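Long-range contacts in GlcNAc Inducible Gene 2, GIG2 (PDB 6AKZ), which binds iron and is probably a cupin-type oxygenase of the DUF1479 (Gig2-like) family, encoded by a GlcNAc-inducible gene of Candida albicans: residues Met89-Ile94 / Asp340-Ser345; Asp97-Trp102 / Leu260-Asn265. All blocks are in the same frame, centred on the assembly; numbering follows the deposited sequence.

Contact 1 of 2, residues Met89-Ile94 / Asp340-Ser345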
loop_
_atom_site.group_PDB
_atom_site.type_symbol
_atom_site.label_atom_id
_atom_site.label_comp_id
_atom_site.label_asym_id
_atom_site.label_seq_id
_atom_site.Cartn_x
_atom_site.Cartn_y
_atom_site.Cartn_z
ATOM N N MET A 89 -9.551 -8.233 -7.108
ATOM C CA MET A 89 -9.017 -9.547 -7.282
ATOM C C MET A 89 -9.081 -9.896 -8.780
ATOM O O MET A 89 -10.133 -9.802 -9.392
ATOM C CB MET A 89 -9.787 -10.556 -6.432
ATOM C CG MET A 89 -9.418 -12.055 -6.750
ATOM S SD MET A 89 -10.453 -13.219 -5.797
ATOM C CE MET A 89 -9.864 -12.955 -4.185
ATOM N N ILE A 90 -7.951 -10.196 -9.356
ATOM C CA ILE A 90 -7.838 -10.596 -10.774
ATOM C C ILE A 90 -7.580 -12.059 -10.815
ATOM O O ILE A 90 -6.530 -12.571 -10.317
ATOM C CB ILE A 90 -6.703 -9.833 -11.434
ATOM C CG1 ILE A 90 -6.846 -8.320 -11.255
ATOM C CG2 ILE A 90 -6.580 -10.241 -12.906
ATOM C CD1 ILE A 90 -5.634 -7.547 -11.710
ATOM N N GLU A 91 -8.486 -12.802 -11.383
ATOM C CA GLU A 91 -8.365 -14.272 -11.414
ATOM C C GLU A 91 -7.560 -14.814 -12.595
ATOM O O GLU A 91 -7.512 -14.190 -13.610
ATOM C CB GLU A 91 -9.750 -14.887 -11.395
ATOM C CG GLU A 91 -10.384 -14.674 -10.048
ATOM C CD GLU A 91 -11.515 -15.642 -9.738
ATOM O OE1 GLU A 91 -12.563 -15.369 -10.358
ATOM O OE2 GLU A 91 -11.359 -16.591 -8.863
ATOM N N ASN A 92 -6.822 -15.911 -12.404
ATOM C CA ASN A 92 -6.240 -16.646 -13.487
ATOM C C ASN A 92 -5.097 -15.879 -14.171
ATOM O O ASN A 92 -4.902 -15.915 -15.381
ATOM C CB ASN A 92 -7.321 -17.080 -14.527
ATOM C CG ASN A 92 -8.400 -18.019 -13.952
ATOM O OD1 ASN A 92 -8.121 -19.010 -13.304
ATOM N ND2 ASN A 92 -9.610 -17.762 -14.292
ATOM N N VAL A 93 -4.355 -15.132 -13.385
ATOM C CA VAL A 93 -3.157 -14.444 -13.877
ATOM C C VAL A 93 -2.053 -15.462 -14.180
ATOM O O VAL A 93 -1.331 -15.309 -15.153
ATOM C CB VAL A 93 -2.632 -13.486 -12.823
ATOM C CG1 VAL A 93 -1.366 -12.792 -13.390
ATOM C CG2 VAL A 93 -3.769 -12.492 -12.468
ATOM N N ILE A 94 -1.919 -16.477 -13.347
ATOM C CA ILE A 94 -0.873 -17.498 -13.502
ATOM C C ILE A 94 -1.525 -18.871 -13.452
ATOM O O ILE A 94 -2.374 -19.117 -12.599
ATOM C CB ILE A 94 0.178 -17.416 -12.386
ATOM C CG1 ILE A 94 0.793 -16.024 -12.235
ATOM C CG2 ILE A 94 1.300 -18.459 -12.585
ATOM C CD1 ILE A 94 1.548 -15.561 -13.399
ATOM N N ASP A 340 -13.424 -15.928 -2.197
ATOM C CA ASP A 340 -12.613 -17.163 -2.265
ATOM C C ASP A 340 -11.383 -16.902 -3.152
ATOM O O ASP A 340 -11.498 -16.271 -4.175
ATOM C CB ASP A 340 -13.443 -18.327 -2.840
ATOM C CG ASP A 340 -14.556 -18.776 -1.886
ATOM O OD1 ASP A 340 -14.582 -18.411 -0.650
ATOM O OD2 ASP A 340 -15.444 -19.508 -2.411
ATOM N N VAL A 341 -10.225 -17.280 -2.674
ATOM C CA VAL A 341 -8.968 -17.082 -3.397
ATOM C C VAL A 341 -8.591 -18.396 -4.071
ATOM O O VAL A 341 -8.575 -19.448 -3.399
ATOM C CB VAL A 341 -7.860 -16.711 -2.381
ATOM C CG1 VAL A 341 -6.498 -16.666 -3.011
ATOM C CG2 VAL A 341 -8.201 -15.383 -1.755
ATOM N N LYS A 342 -8.266 -18.310 -5.358
ATOM C CA LYS A 342 -7.727 -19.412 -6.134
ATOM C C LYS A 342 -6.210 -19.171 -6.461
ATOM O O LYS A 342 -5.762 -18.066 -6.719
ATOM C CB LYS A 342 -8.568 -19.604 -7.399
ATOM C CG LYS A 342 -10.061 -19.856 -7.123
ATOM C CD LYS A 342 -10.257 -21.191 -6.447
ATOM C CE LYS A 342 -11.762 -21.623 -6.423
ATOM N NZ LYS A 342 -12.385 -21.363 -5.076
ATOM N N LYS A 343 -5.453 -20.236 -6.491
ATOM C CA LYS A 343 -4.013 -20.206 -6.993
ATOM C C LYS A 343 -3.880 -19.404 -8.277
ATOM O O LYS A 343 -4.693 -19.548 -9.172
ATOM C CB LYS A 343 -3.532 -21.637 -7.298
ATOM C CG LYS A 343 -3.374 -22.458 -6.088
ATOM C CD LYS A 343 -3.008 -23.892 -6.461
ATOM C CE LYS A 343 -2.803 -24.685 -5.181
ATOM N NZ LYS A 343 -2.418 -26.099 -5.473
ATOM N N GLY A 344 -2.948 -18.484 -8.308
ATOM C CA GLY A 344 -2.728 -17.699 -9.501
ATOM C C GLY A 344 -3.596 -16.496 -9.714
ATOM O O GLY A 344 -3.440 -15.834 -10.780
ATOM N N SER A 345 -4.425 -16.155 -8.720
ATOM C CA SER A 345 -5.070 -14.855 -8.649
ATOM C C SER A 345 -4.125 -13.868 -7.993
ATOM O O SER A 345 -3.228 -14.229 -7.264
ATOM C CB SER A 345 -6.341 -14.874 -7.797
ATOM O OG SER A 345 -7.275 -15.720 -8.446
HETATM O O HOH W 1 -9.423 -16.102 -6.925
HETATM O O HOH W 2 -13.614 -16.230 -6.243
HETATM O O HOH W 3 -6.986 -17.787 -10.240
#
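Gly344 meets the loop that follows strand 87-91, at Val93 and Ile94, backbone to backbone, and here the packing is tight. Its carbonyl O takes two amides: Ile94 N at 3.1 Å, in the carbonyl plane on a lone pair, and Val93 N in a weak bond bent to 123°. Gly344 CA points a hydrogen back at Ile94 O (3.4 Å). The type II turn Lys342-Ser345, closed by Ser345 N on Lys342 O, puts Gly344 at positive phi (84°), a backbone shape that suits glycine. Next to it, Ser345 CA sits 3.2 Å from Ile90 O in a CA-H...O contact. Met89 adds an apolar touch: its chain bends at chi3 (-69°) and brings CE to 3.8 Å from Val341 CG2, the two side chains crossing obliquely.

Toward solvent, around Glu91 and Asn92, waters take over. Glu91 and Lys342 lie side by side, but Glu91 OE2 and Lys342 NZ are 6.2 Å apart and form no ion pair. One water instead joins Glu91 OE2 (2.8 Å), Lys342 N and Ser345 OG; a second links Asn92 N, Lys343 O and the same Ser345 OG. Asn92 ND2 is hydrogen-bonded to Asp65. Main-chain bonds, one of them weak, thus hold the turn to the loop just past the strand, whereas the acidic side chain is held through solvent, its charge probably eased by water more than by the lysine.

Contact 2 of 2, residues Asp97-Trp102 / Leu260-Asn265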
loop_
_atom_site.group_PDB
_atom_site.type_symbol
_atom_site.label_atom_id
_atom_site.label_comp_id
_atom_site.label_asym_id
_atom_site.label_seq_id
_atom_site.Cartn_x
_atom_site.Cartn_y
_atom_site.Cartn_z
ATOM N N ASP A 97 -0.417 -24.947 -12.500
ATOM C CA ASP A 97 0.780 -25.759 -12.455
ATOM C C ASP A 97 2.043 -24.969 -12.150
ATOM O O ASP A 97 2.960 -25.432 -11.442
ATOM C CB ASP A 97 0.953 -26.558 -13.765
ATOM C CG ASP A 97 -0.037 -27.740 -13.866
ATOM O OD1 ASP A 97 -0.622 -28.202 -12.842
ATOM O OD2 ASP A 97 -0.247 -28.191 -15.007
ATOM N N ARG A 98 2.129 -23.788 -12.726
ATOM C CA ARG A 98 3.232 -22.899 -12.442
ATOM C C ARG A 98 3.303 -22.402 -11.000
ATOM O O ARG A 98 4.361 -22.309 -10.354
ATOM C CB ARG A 98 3.117 -21.705 -13.396
ATOM C CG ARG A 98 4.211 -20.684 -13.242
ATOM C CD ARG A 98 5.613 -21.207 -13.225
ATOM N NE ARG A 98 5.936 -21.896 -14.466
ATOM C CZ ARG A 98 7.114 -22.492 -14.713
ATOM N NH1 ARG A 98 8.078 -22.500 -13.799
ATOM N NH2 ARG A 98 7.334 -23.090 -15.897
ATOM N N ILE A 99 2.156 -22.092 -10.472
ATOM C CA ILE A 99 2.027 -21.753 -9.064
ATOM C C ILE A 99 2.517 -22.843 -8.139
ATOM O O ILE A 99 3.239 -22.577 -7.169
ATOM C CB ILE A 99 0.569 -21.393 -8.695
ATOM C CG1 ILE A 99 0.165 -20.114 -9.342
ATOM C CG2 ILE A 99 0.375 -21.314 -7.183
ATOM C CD1 ILE A 99 0.801 -18.855 -8.833
ATOM N N ASP A 100 2.156 -24.086 -8.451
ATOM C CA ASP A 100 2.575 -25.234 -7.648
ATOM C C ASP A 100 4.095 -25.407 -7.646
ATOM O O ASP A 100 4.692 -25.677 -6.605
ATOM C CB ASP A 100 1.902 -26.513 -8.150
ATOM C CG ASP A 100 0.389 -26.442 -8.079
ATOM O OD1 ASP A 100 -0.138 -25.401 -7.631
ATOM O OD2 ASP A 100 -0.274 -27.424 -8.472
ATOM N N ILE A 101 4.718 -25.243 -8.811
ATOM C CA ILE A 101 6.151 -25.350 -8.923
ATOM C C ILE A 101 6.801 -24.249 -8.071
ATOM O O ILE A 101 7.730 -24.495 -7.318
ATOM C CB ILE A 101 6.522 -25.250 -10.432
ATOM C CG1 ILE A 101 6.119 -26.524 -11.168
ATOM C CG2 ILE A 101 8.005 -24.975 -10.599
ATOM C CD1 ILE A 101 5.961 -26.330 -12.674
ATOM N N TRP A 102 6.352 -23.002 -8.226
ATOM C CA TRP A 102 6.895 -21.920 -7.410
ATOM C C TRP A 102 6.745 -22.127 -5.898
ATOM O O TRP A 102 7.697 -21.912 -5.133
ATOM C CB TRP A 102 6.255 -20.566 -7.817
ATOM C CG TRP A 102 6.722 -19.968 -9.109
ATOM C CD1 TRP A 102 7.917 -20.203 -9.751
ATOM C CD2 TRP A 102 6.045 -18.976 -9.880
ATOM N NE1 TRP A 102 7.984 -19.477 -10.888
ATOM C CE2 TRP A 102 6.870 -18.695 -11.007
ATOM C CE3 TRP A 102 4.814 -18.302 -9.769
ATOM C CZ2 TRP A 102 6.495 -17.758 -11.993
ATOM C CZ3 TRP A 102 4.476 -17.344 -10.724
ATOM C CH2 TRP A 102 5.271 -17.123 -11.861
ATOM N N LEU A 260 0.279 -12.293 -4.829
ATOM C CA LEU A 260 -0.059 -13.427 -5.706
ATOM C C LEU A 260 -0.429 -14.620 -4.867
ATOM O O LEU A 260 0.349 -15.025 -3.986
ATOM C CB LEU A 260 1.113 -13.790 -6.633
ATOM C CG LEU A 260 0.978 -15.067 -7.533
ATOM C CD1 LEU A 260 -0.043 -14.772 -8.590
ATOM C CD2 LEU A 260 2.323 -15.329 -8.144
ATOM N N ALA A 261 -1.579 -15.207 -5.134
ATOM C CA ALA A 261 -2.067 -16.411 -4.433
ATOM C C ALA A 261 -1.324 -17.692 -4.819
ATOM O O ALA A 261 -1.299 -18.066 -5.989
ATOM C CB ALA A 261 -3.577 -16.610 -4.689
ATOM N N LEU A 262 -0.724 -18.354 -3.835
ATOM C CA LEU A 262 0.022 -19.618 -4.031
ATOM C C LEU A 262 -0.826 -20.801 -3.516
ATOM O O LEU A 262 -0.383 -21.965 -3.572
ATOM C CB LEU A 262 1.314 -19.555 -3.234
ATOM C CG LEU A 262 2.277 -18.413 -3.592
ATOM C CD1 LEU A 262 3.498 -18.489 -2.667
ATOM C CD2 LEU A 262 2.602 -18.467 -5.061
ATOM N N SER A 263 -2.048 -20.515 -3.091
ATOM C CA SER A 263 -2.926 -21.539 -2.513
ATOM C C SER A 263 -4.402 -21.194 -2.803
ATOM O O SER A 263 -4.723 -20.037 -3.142
ATOM C CB SER A 263 -2.681 -21.638 -1.020
ATOM O OG SER A 263 -2.936 -20.413 -0.358
ATOM N N ASN A 264 -5.270 -22.196 -2.687
ATOM C CA ASN A 264 -6.709 -21.983 -2.728
ATOM C C ASN A 264 -7.212 -21.859 -1.306
ATOM O O ASN A 264 -7.011 -22.830 -0.525
ATOM C CB ASN A 264 -7.430 -23.179 -3.342
ATOM C CG ASN A 264 -7.002 -23.466 -4.743
ATOM O OD1 ASN A 264 -6.887 -22.576 -5.630
ATOM N ND2 ASN A 264 -6.686 -24.746 -4.968
ATOM N N ASN A 265 -7.886 -20.744 -0.935
ATOM C CA ASN A 265 -8.460 -20.571 0.433
ATOM C C ASN A 265 -9.769 -19.824 0.347
ATOM O O ASN A 265 -9.844 -18.829 -0.366
ATOM C CB ASN A 265 -7.538 -19.783 1.336
ATOM C CG ASN A 265 -6.124 -20.330 1.320
ATOM O OD1 ASN A 265 -5.306 -19.904 0.453
ATOM N ND2 ASN A 265 -5.839 -21.362 2.135
HETATM O O HOH W 4 0.624 -24.496 -4.487
#
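Leu260, near the end of strand 256-261, meets Ile99 of helix 96-112 tip to tip. Chi1 of 174° sets Leu260 CG anti to the backbone N; its CD2 lies 3.9 Å from Ile99 CD1. Leu260 CD2 also lies 3.9 Å from Trp102 CZ3, approaching the indole obliquely while the two side chains cross at about a right angle. Arg98 CD packs over one face of that ring, offset toward its rim, and the indole NE1 is bonded to Glu138 of helix 134-140. Ala261 contributes its backbone: its O is 3.6 Å from Ile99 CD1. At Leu262 the chain leaves the strand. The other branch of Ile99, CG2, rests 3.6 Å from Leu262 CA, and Leu262 CD2 reaches both CG2 and CD1 of Ile99, at 4.2 Å. Leu262 O receives a water (2.9 Å) that also donates weakly to Asp100 OD1. Beyond, the chain turns away from the helix, and Ser263 OG donates to Asn265 OD1 at 2.6 Å, on a lone pair. No direct hydrogen bond joins helix and strand; this is the apolar packing of a helix against the end of a central strand in the main sheet of a cupin-clan fold.

In the fold
Both contacts reach the seven-stranded sheet, at strands 87-91 and 256-261, with centres about 9 Å apart and away from the iron site. The residues that touch in contact 2 are all buried and its direct contacts are mainly apolar; contact 1 is partly buried and backbone-driven, with waters along one margin. Strand 87-91 and helix 96-112 follow each other in the chain, and Ile94 between them packs on Ile99, Trp102 and Leu260. The second segments are joined directly: Val341 N lies 2.8 Å from Asn265 O and Ser345 O 2.9 Å from Ala261 N, both probable hydrogen bonds. Lys343 NZ of contact 1 also forms a salt bridge with Asp100 OD1, on the helix of contact 2.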